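Local structure of heavy metal cation tricomponent efflux pump ZneA(CzcA-like) (Cupriavidus metallidurans, 4K0J) at residues P35-P40 with P383-S388; I375-F380 with A465-F470. The protein acts as a Zn(II)/proton antiporter of the resistance-nodulation-cell division superfamily, the inner-membrane component of a tripartite heavy-metal efflux pump. All blocks are in the same frame, centred on the assembly; numbering follows the deposited sequence.

Contact 1 of 2, residues P35-P40 with P383-S388; sequences PLEAYP and PANLLS
A minimal parallel sheet, with Leu36 and Glu37 paired to Ala384 and Asn385, illustrates how main-chain bonds can join parts of a chain more than 340 residues apart. Both of its bonds run the same way: Ala384 N donates to Pro35 O (3.1 Å), and Leu386 N donates to Glu37 O (3.1 Å), the latter from a position tilted 22° out of the carbonyl plane. On the face bearing Leu36 and Ala384 the join is apolar. Leu36 CD2 meets Leu386 CD2 at 3.8 Å, while the other branch of that leucine, Leu386 CD1, rests on Ala38 CB (3.8 Å); Val331 and Val334 of helix 323-353 also touch Leu386. The face bearing Glu37 and Asn385 is more polar. Glu37 is extended beyond CG, which lies anti to the carbonyl carbon (chi1 -61°), and its carboxylate carbon CD comes to 3.4 Å from Pro383 CB. Asn385 OD1 sits 3.3 Å from Glu37 OE1, two acceptors with no hydrogen bond between them, carboxylate and amide planes 65° apart, and the amide ND2 makes weak hydrogen bonds to Lys459 O and Leu460 O. Further on, Leu387 CD1 packs against Pro40 CD (3.9 Å). Asn385 stands at the N-cap position, yet its side chain makes no capping bond; with Leu386 N taken by Glu37 O, the parallel pairing runs into the first turn of helix 386-389.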
ATOM      1  N   PRO C  35      -4.980  -4.654 -23.423  1.00 59.26           N
ATOM      2  CA  PRO C  35      -4.879  -6.037 -22.942  1.00 52.82           C
ATOM      3  C   PRO C  35      -5.978  -6.945 -23.484  1.00 53.83           C
ATOM      4  O   PRO C  35      -7.156  -6.590 -23.460  1.00 62.01           O
ATOM      5  CB  PRO C  35      -5.024  -5.888 -21.426  1.00 47.64           C
ATOM      6  CG  PRO C  35      -5.834  -4.651 -21.250  1.00 47.59           C
ATOM      7  CD  PRO C  35      -5.416  -3.729 -22.362  1.00 50.55           C
ATOM      8  N   LEU C  36      -5.582  -8.116 -23.967  1.00 50.31           N
ATOM      9  CA  LEU C  36      -6.534  -9.097 -24.467  1.00 47.91           C
ATOM     10  C   LEU C  36      -7.066  -9.961 -23.338  1.00 43.10           C
ATOM     11  O   LEU C  36      -6.302 -10.625 -22.638  1.00 40.96           O
ATOM     12  CB  LEU C  36      -5.885  -9.986 -25.525  1.00 50.39           C
ATOM     13  CG  LEU C  36      -5.873  -9.457 -26.957  1.00 56.17           C
ATOM     14  CD1 LEU C  36      -5.096 -10.407 -27.852  1.00 61.41           C
ATOM     15  CD2 LEU C  36      -7.298  -9.271 -27.461  1.00 45.82           C
ATOM     16  N   GLU C  37      -8.382  -9.947 -23.167  1.00 43.54           N
ATOM     17  CA  GLU C  37      -9.031 -10.795 -22.184  1.00 42.51           C
ATOM     18  C   GLU C  37     -10.158 -11.587 -22.834  1.00 42.94           C
ATOM     19  O   GLU C  37     -11.182 -11.027 -23.211  1.00 58.19           O
ATOM     20  CB  GLU C  37      -9.542  -9.958 -21.013  1.00 43.19           C
ATOM     21  CG  GLU C  37      -8.437  -9.231 -20.272  1.00 66.36           C
ATOM     22  CD  GLU C  37      -8.947  -8.454 -19.081  1.00 79.54           C
ATOM     23  OE1 GLU C  37     -10.122  -8.649 -18.703  1.00 81.95           O
ATOM     24  OE2 GLU C  37      -8.172  -7.645 -18.525  1.00 84.61           O
ATOM     25  N   ALA C  38      -9.955 -12.893 -22.974  1.00 47.75           N
ATOM     26  CA  ALA C  38     -10.933 -13.760 -23.623  1.00 54.73           C
ATOM     27  C   ALA C  38     -11.878 -14.371 -22.602  1.00 58.70           C
ATOM     28  O   ALA C  38     -13.031 -14.670 -22.905  1.00 71.74           O
ATOM     29  CB  ALA C  38     -10.233 -14.853 -24.417  1.00 54.62           C
ATOM     30  N   TYR C  39     -11.375 -14.570 -21.392  1.00 48.81           N
ATOM     31  CA  TYR C  39     -12.187 -15.062 -20.294  1.00 39.62           C
ATOM     32  C   TYR C  39     -11.834 -14.215 -19.090  1.00 45.76           C
ATOM     33  O   TYR C  39     -10.857 -14.499 -18.397  1.00 46.30           O
ATOM     34  CB  TYR C  39     -11.875 -16.530 -20.013  1.00 45.57           C
ATOM     35  CG  TYR C  39     -12.946 -17.257 -19.223  1.00 48.61           C
ATOM     36  CD1 TYR C  39     -13.750 -18.208 -19.830  1.00 47.84           C
ATOM     37  CD2 TYR C  39     -13.151 -16.992 -17.873  1.00 44.83           C
ATOM     38  CE1 TYR C  39     -14.724 -18.874 -19.122  1.00 53.38           C
ATOM     39  CE2 TYR C  39     -14.126 -17.652 -17.158  1.00 43.25           C
ATOM     40  CZ  TYR C  39     -14.913 -18.594 -17.786  1.00 49.78           C
ATOM     41  OH  TYR C  39     -15.893 -19.266 -17.083  1.00 48.27           O
ATOM     42  N   PRO C  40     -12.623 -13.161 -18.845  1.00 52.88           N
ATOM     43  CA  PRO C  40     -12.370 -12.166 -17.798  1.00 57.34           C
ATOM     44  C   PRO C  40     -12.183 -12.821 -16.438  1.00 52.09           C
ATOM     45  O   PRO C  40     -12.814 -13.845 -16.182  1.00 43.03           O
ATOM     46  CB  PRO C  40     -13.652 -11.333 -17.796  1.00 62.59           C
ATOM     47  CG  PRO C  40     -14.218 -11.510 -19.152  1.00 62.73           C
ATOM     48  CD  PRO C  40     -13.886 -12.905 -19.555  1.00 59.20           C
ATOM     49  N   PRO C 383      -9.882  -2.917 -20.217  1.00 63.38           N
ATOM     50  CA  PRO C 383      -9.418  -4.022 -21.061  1.00 68.45           C
ATOM     51  C   PRO C 383     -10.270  -4.184 -22.312  1.00 69.43           C
ATOM     52  O   PRO C 383     -11.262  -3.476 -22.489  1.00 71.97           O
ATOM     53  CB  PRO C 383      -9.593  -5.244 -20.156  1.00 63.53           C
ATOM     54  CG  PRO C 383     -10.709  -4.864 -19.243  1.00 63.20           C
ATOM     55  CD  PRO C 383     -10.505  -3.400 -18.972  1.00 60.92           C
ATOM     56  N   ALA C 384      -9.871  -5.115 -23.171  1.00 60.22           N
ATOM     57  CA  ALA C 384     -10.634  -5.434 -24.365  1.00 48.92           C
ATOM     58  C   ALA C 384     -11.251  -6.825 -24.246  1.00 53.05           C
ATOM     59  O   ALA C 384     -10.792  -7.775 -24.878  1.00 55.09           O
ATOM     60  CB  ALA C 384      -9.752  -5.343 -25.591  1.00 36.91           C
ATOM     61  N   ASN C 385     -12.282  -6.938 -23.413  1.00 50.26           N
ATOM     62  CA  ASN C 385     -13.063  -8.163 -23.314  1.00 51.25           C
ATOM     63  C   ASN C 385     -13.622  -8.592 -24.664  1.00 52.54           C
ATOM     64  O   ASN C 385     -14.494  -7.934 -25.226  1.00 57.17           O
ATOM     65  CB  ASN C 385     -14.218  -7.979 -22.331  1.00 59.47           C
ATOM     66  CG  ASN C 385     -13.894  -8.486 -20.945  1.00 70.83           C
ATOM     67  OD1 ASN C 385     -12.759  -8.865 -20.653  1.00 77.87           O
ATOM     68  ND2 ASN C 385     -14.897  -8.491 -20.075  1.00 74.09           N
ATOM     69  N   LEU C 386     -13.119  -9.702 -25.182  1.00 50.55           N
ATOM     70  CA  LEU C 386     -13.598 -10.220 -26.448  1.00 53.73           C
ATOM     71  C   LEU C 386     -15.015 -10.760 -26.308  1.00 62.83           C
ATOM     72  O   LEU C 386     -15.804 -10.684 -27.244  1.00 71.46           O
ATOM     73  CB  LEU C 386     -12.657 -11.312 -26.945  1.00 58.34           C
ATOM     74  CG  LEU C 386     -11.193 -10.876 -27.017  1.00 56.12           C
ATOM     75  CD1 LEU C 386     -10.268 -12.079 -26.977  1.00 53.10           C
ATOM     76  CD2 LEU C 386     -10.937 -10.042 -28.266  1.00 50.72           C
ATOM     77  N   LEU C 387     -15.335 -11.300 -25.133  1.00 65.09           N
ATOM     78  CA  LEU C 387     -16.666 -11.848 -24.873  1.00 64.68           C
ATOM     79  C   LEU C 387     -17.750 -10.782 -24.959  1.00 75.40           C
ATOM     80  O   LEU C 387     -18.885 -11.073 -25.334  1.00 84.04           O
ATOM     81  CB  LEU C 387     -16.727 -12.511 -23.497  1.00 64.35           C
ATOM     82  CG  LEU C 387     -16.048 -13.870 -23.332  1.00 67.51           C
ATOM     83  CD1 LEU C 387     -16.423 -14.503 -21.996  1.00 48.91           C
ATOM     84  CD2 LEU C 387     -16.397 -14.794 -24.492  1.00 78.45           C
ATOM     85  N   SER C 388     -17.401  -9.548 -24.606  1.00 75.30           N
ATOM     86  CA  SER C 388     -18.376  -8.464 -24.591  1.00 77.80           C
ATOM     87  C   SER C 388     -18.257  -7.543 -25.809  1.00 71.93           C
ATOM     88  O   SER C 388     -19.228  -6.898 -26.201  1.00 79.98           O
ATOM     89  CB  SER C 388     -18.278  -7.664 -23.287  1.00 85.68           C
ATOM     90  OG  SER C 388     -17.096  -6.885 -23.246  1.00 92.13           O
TER

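Contact 2 of 2, residues I375-F380 with A465-F470; sequences ILMHHF and AFAVGF
The helical segments 375-379 and 465-470 approach to 9.9 Å between their axes, with 133° between their N-to-C directions, an oblique and roughly antiparallel crossing that brings Leu376 and Met377 against Phe470 and Ala467. It exemplifies an aromatic ring gripped from two directions by consecutive residues of a neighbouring helix. With CG anti to the carbonyl carbon (chi1 -53°), the Phe470 ring is directed to the other segment, and Leu376 CB lies over one face, 3.8 Å from the ring centroid in a CH-pi contact, while Leu376 CD1 reaches past it to Phe470 CB (3.6 Å). At the rim, close to the ring plane, Met377 CG approaches Phe470 CD2 to 3.7 Å. The opposite face lies against the backbone of Phe470's own helix, with Phe466 O above it toward the rim; that same oxygen accepts the helical bond from Phe470 N.

From the ring edge the methionine chain runs on to the second helix, where Met377 SD touches Ala467 CB at 3.7 Å. Met377 thus spans both Phe470, through CG, and Ala467, through SD. A looser aromatic pair extends the interface to Phe380: the Phe380 and Phe466 rings have centroids 5.5 Å apart and planes inclined at 32°, with Phe380 CE2 nearest Phe466 CZ. No hydrogen bond crosses between the segments.

Both segments fall in predicted transmembrane helices. Beyond them, Phe466 also meets the Phe451 ring and Ile382, whereas Ile375 touches Tyr26 and His378 touches Ala30, both of helix 13-31.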
ATOM      1  N   ILE C 375      -9.125   4.673 -27.517  1.00 96.85           N
ATOM      2  CA  ILE C 375      -8.348   5.693 -26.822  1.00107.06           C
ATOM      3  C   ILE C 375      -8.874   5.948 -25.407  1.00104.40           C
ATOM      4  O   ILE C 375      -8.099   6.009 -24.448  1.00107.58           O
ATOM      5  CB  ILE C 375      -8.306   7.015 -27.633  1.00111.46           C
ATOM      6  CG1 ILE C 375      -7.817   8.173 -26.761  1.00109.82           C
ATOM      7  CG2 ILE C 375      -9.672   7.332 -28.226  1.00112.18           C
ATOM      8  CD1 ILE C 375      -7.682   9.481 -27.505  1.00110.08           C
ATOM      9  N   LEU C 376     -10.191   6.073 -25.281  1.00 90.75           N
ATOM     10  CA  LEU C 376     -10.811   6.313 -23.986  1.00 82.05           C
ATOM     11  C   LEU C 376     -10.701   5.092 -23.077  1.00 80.36           C
ATOM     12  O   LEU C 376     -10.706   5.216 -21.852  1.00 80.50           O
ATOM     13  CB  LEU C 376     -12.270   6.727 -24.161  1.00 78.90           C
ATOM     14  CG  LEU C 376     -12.455   7.980 -25.016  1.00 79.51           C
ATOM     15  CD1 LEU C 376     -13.898   8.450 -24.973  1.00 85.84           C
ATOM     16  CD2 LEU C 376     -11.513   9.082 -24.562  1.00 71.47           C
ATOM     17  N   MET C 377     -10.602   3.914 -23.683  1.00 74.33           N
ATOM     18  CA  MET C 377     -10.391   2.694 -22.921  1.00 66.94           C
ATOM     19  C   MET C 377      -8.908   2.512 -22.665  1.00 65.73           C
ATOM     20  O   MET C 377      -8.510   1.813 -21.739  1.00 72.78           O
ATOM     21  CB  MET C 377     -10.950   1.483 -23.662  1.00 66.80           C
ATOM     22  CG  MET C 377     -12.460   1.503 -23.814  1.00 72.10           C
ATOM     23  SD  MET C 377     -13.086  -0.047 -24.476  1.00 95.32           S
ATOM     24  CE  MET C 377     -11.982  -0.272 -25.866  1.00 69.29           C
ATOM     25  N   HIS C 378      -8.094   3.154 -23.492  1.00 61.92           N
ATOM     26  CA  HIS C 378      -6.648   3.096 -23.333  1.00 66.05           C
ATOM     27  C   HIS C 378      -6.206   3.934 -22.140  1.00 67.43           C
ATOM     28  O   HIS C 378      -5.284   3.560 -21.415  1.00 69.00           O
ATOM     29  CB  HIS C 378      -5.947   3.580 -24.606  1.00 74.52           C
ATOM     30  CG  HIS C 378      -4.453   3.491 -24.547  1.00 73.87           C
ATOM     31  ND1 HIS C 378      -3.673   4.443 -23.926  1.00 72.71           N
ATOM     32  CD2 HIS C 378      -3.595   2.565 -25.037  1.00 69.66           C
ATOM     33  CE1 HIS C 378      -2.401   4.107 -24.032  1.00 70.28           C
ATOM     34  NE2 HIS C 378      -2.326   2.971 -24.703  1.00 68.13           N
ATOM     35  N   HIS C 379      -6.870   5.069 -21.937  1.00 68.84           N
ATOM     36  CA  HIS C 379      -6.484   5.986 -20.871  1.00 76.85           C
ATOM     37  C   HIS C 379      -7.234   5.744 -19.562  1.00 88.55           C
ATOM     38  O   HIS C 379      -6.779   6.161 -18.500  1.00 95.54           O
ATOM     39  CB  HIS C 379      -6.621   7.438 -21.328  1.00 80.65           C
ATOM     40  CG  HIS C 379      -5.652   7.821 -22.403  1.00 88.09           C
ATOM     41  ND1 HIS C 379      -4.313   8.037 -22.153  1.00 92.04           N
ATOM     42  CD2 HIS C 379      -5.824   8.018 -23.732  1.00 89.09           C
ATOM     43  CE1 HIS C 379      -3.703   8.354 -23.282  1.00 90.79           C
ATOM     44  NE2 HIS C 379      -4.597   8.350 -24.255  1.00 89.83           N
ATOM     45  N   PHE C 380      -8.379   5.072 -19.639  1.00 94.61           N
ATOM     46  CA  PHE C 380      -9.076   4.634 -18.432  1.00105.67           C
ATOM     47  C   PHE C 380      -8.581   3.235 -18.059  1.00102.12           C
ATOM     48  O   PHE C 380      -9.000   2.660 -17.054  1.00 96.17           O
ATOM     49  CB  PHE C 380     -10.596   4.641 -18.641  1.00117.67           C
ATOM     50  CG  PHE C 380     -11.395   4.683 -17.357  1.00128.93           C
ATOM     51  CD1 PHE C 380     -11.706   5.893 -16.758  1.00134.21           C
ATOM     52  CD2 PHE C 380     -11.846   3.515 -16.757  1.00128.67           C
ATOM     53  CE1 PHE C 380     -12.442   5.936 -15.582  1.00132.95           C
ATOM     54  CE2 PHE C 380     -12.581   3.553 -15.581  1.00126.35           C
ATOM     55  CZ  PHE C 380     -12.879   4.764 -14.996  1.00128.38           C
ATOM     56  N   ALA C 465     -19.992  -1.912 -21.557  1.00 77.57           N
ATOM     57  CA  ALA C 465     -20.711  -0.706 -21.168  1.00 82.97           C
ATOM     58  C   ALA C 465     -19.898   0.534 -21.508  1.00 82.03           C
ATOM     59  O   ALA C 465     -20.418   1.502 -22.068  1.00 88.55           O
ATOM     60  CB  ALA C 465     -21.032  -0.738 -19.689  1.00 89.75           C
ATOM     61  N   PHE C 466     -18.613   0.492 -21.179  1.00 75.54           N
ATOM     62  CA  PHE C 466     -17.728   1.612 -21.453  1.00 76.44           C
ATOM     63  C   PHE C 466     -17.477   1.784 -22.943  1.00 79.78           C
ATOM     64  O   PHE C 466     -17.610   2.882 -23.477  1.00 81.22           O
ATOM     65  CB  PHE C 466     -16.404   1.436 -20.721  1.00 78.43           C
ATOM     66  CG  PHE C 466     -16.494   1.683 -19.245  1.00 86.63           C
ATOM     67  CD1 PHE C 466     -16.689   2.964 -18.756  1.00 92.49           C
ATOM     68  CD2 PHE C 466     -16.370   0.638 -18.346  1.00 87.57           C
ATOM     69  CE1 PHE C 466     -16.767   3.199 -17.397  1.00 95.87           C
ATOM     70  CE2 PHE C 466     -16.445   0.866 -16.984  1.00 91.04           C
ATOM     71  CZ  PHE C 466     -16.644   2.148 -16.509  1.00 95.34           C
ATOM     72  N   ALA C 467     -17.110   0.693 -23.608  1.00 78.80           N
ATOM     73  CA  ALA C 467     -16.834   0.719 -25.037  1.00 77.96           C
ATOM     74  C   ALA C 467     -18.016   1.308 -25.787  1.00 74.70           C
ATOM     75  O   ALA C 467     -17.856   2.194 -26.623  1.00 81.01           O
ATOM     76  CB  ALA C 467     -16.534  -0.679 -25.540  1.00 80.05           C
ATOM     77  N   VAL C 468     -19.205   0.821 -25.459  1.00 67.58           N
ATOM     78  CA  VAL C 468     -20.432   1.305 -26.071  1.00 72.11           C
ATOM     79  C   VAL C 468     -20.674   2.771 -25.736  1.00 77.65           C
ATOM     80  O   VAL C 468     -21.064   3.538 -26.604  1.00 85.17           O
ATOM     81  CB  VAL C 468     -21.653   0.457 -25.653  1.00 71.53           C
ATOM     82  CG1 VAL C 468     -22.949   1.173 -25.988  1.00 65.06           C
ATOM     83  CG2 VAL C 468     -21.605  -0.902 -26.328  1.00 77.07           C
ATOM     84  N   GLY C 469     -20.432   3.162 -24.487  1.00 67.08           N
ATOM     85  CA  GLY C 469     -20.601   4.553 -24.097  1.00 55.00           C
ATOM     86  C   GLY C 469     -19.738   5.490 -24.927  1.00 55.47           C
ATOM     87  O   GLY C 469     -20.240   6.385 -25.617  1.00 51.56           O
ATOM     88  N   PHE C 470     -18.430   5.264 -24.861  1.00 62.51           N
ATOM     89  CA  PHE C 470     -17.448   6.065 -25.582  1.00 66.38           C
ATOM     90  C   PHE C 470     -17.741   6.091 -27.076  1.00 66.78           C
ATOM     91  O   PHE C 470     -17.777   7.159 -27.686  1.00 66.61           O
ATOM     92  CB  PHE C 470     -16.039   5.518 -25.347  1.00 60.38           C
ATOM     93  CG  PHE C 470     -15.686   5.354 -23.899  1.00 55.21           C
ATOM     94  CD1 PHE C 470     -16.166   6.238 -22.950  1.00 55.50           C
ATOM     95  CD2 PHE C 470     -14.877   4.307 -23.489  1.00 61.70           C
ATOM     96  CE1 PHE C 470     -15.845   6.082 -21.618  1.00 66.86           C
ATOM     97  CE2 PHE C 470     -14.550   4.143 -22.159  1.00 60.39           C
ATOM     98  CZ  PHE C 470     -15.033   5.030 -21.220  1.00 66.60           C
TER

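How the contacts relate
The two contacts interlock along the chain, their segments coming in the order 35-40, 375-380, 383-388, 465-470, so that neither is closed off before the other begins. Their centres are 13 Å apart. Helix 365-379, which supplies one side of contact 2, runs almost directly into strand 384-385 of contact 1, and helix 463-479 serves both, packing in contact 2 and touching Pro383 and Asn385 through Pro463. Helix 13-31, just ahead of strand 36-37, also borders contact 2. Together they show one connection between predicted transmembrane helices held in two ways, by apolar helix packing before it and by main-chain pairing after it.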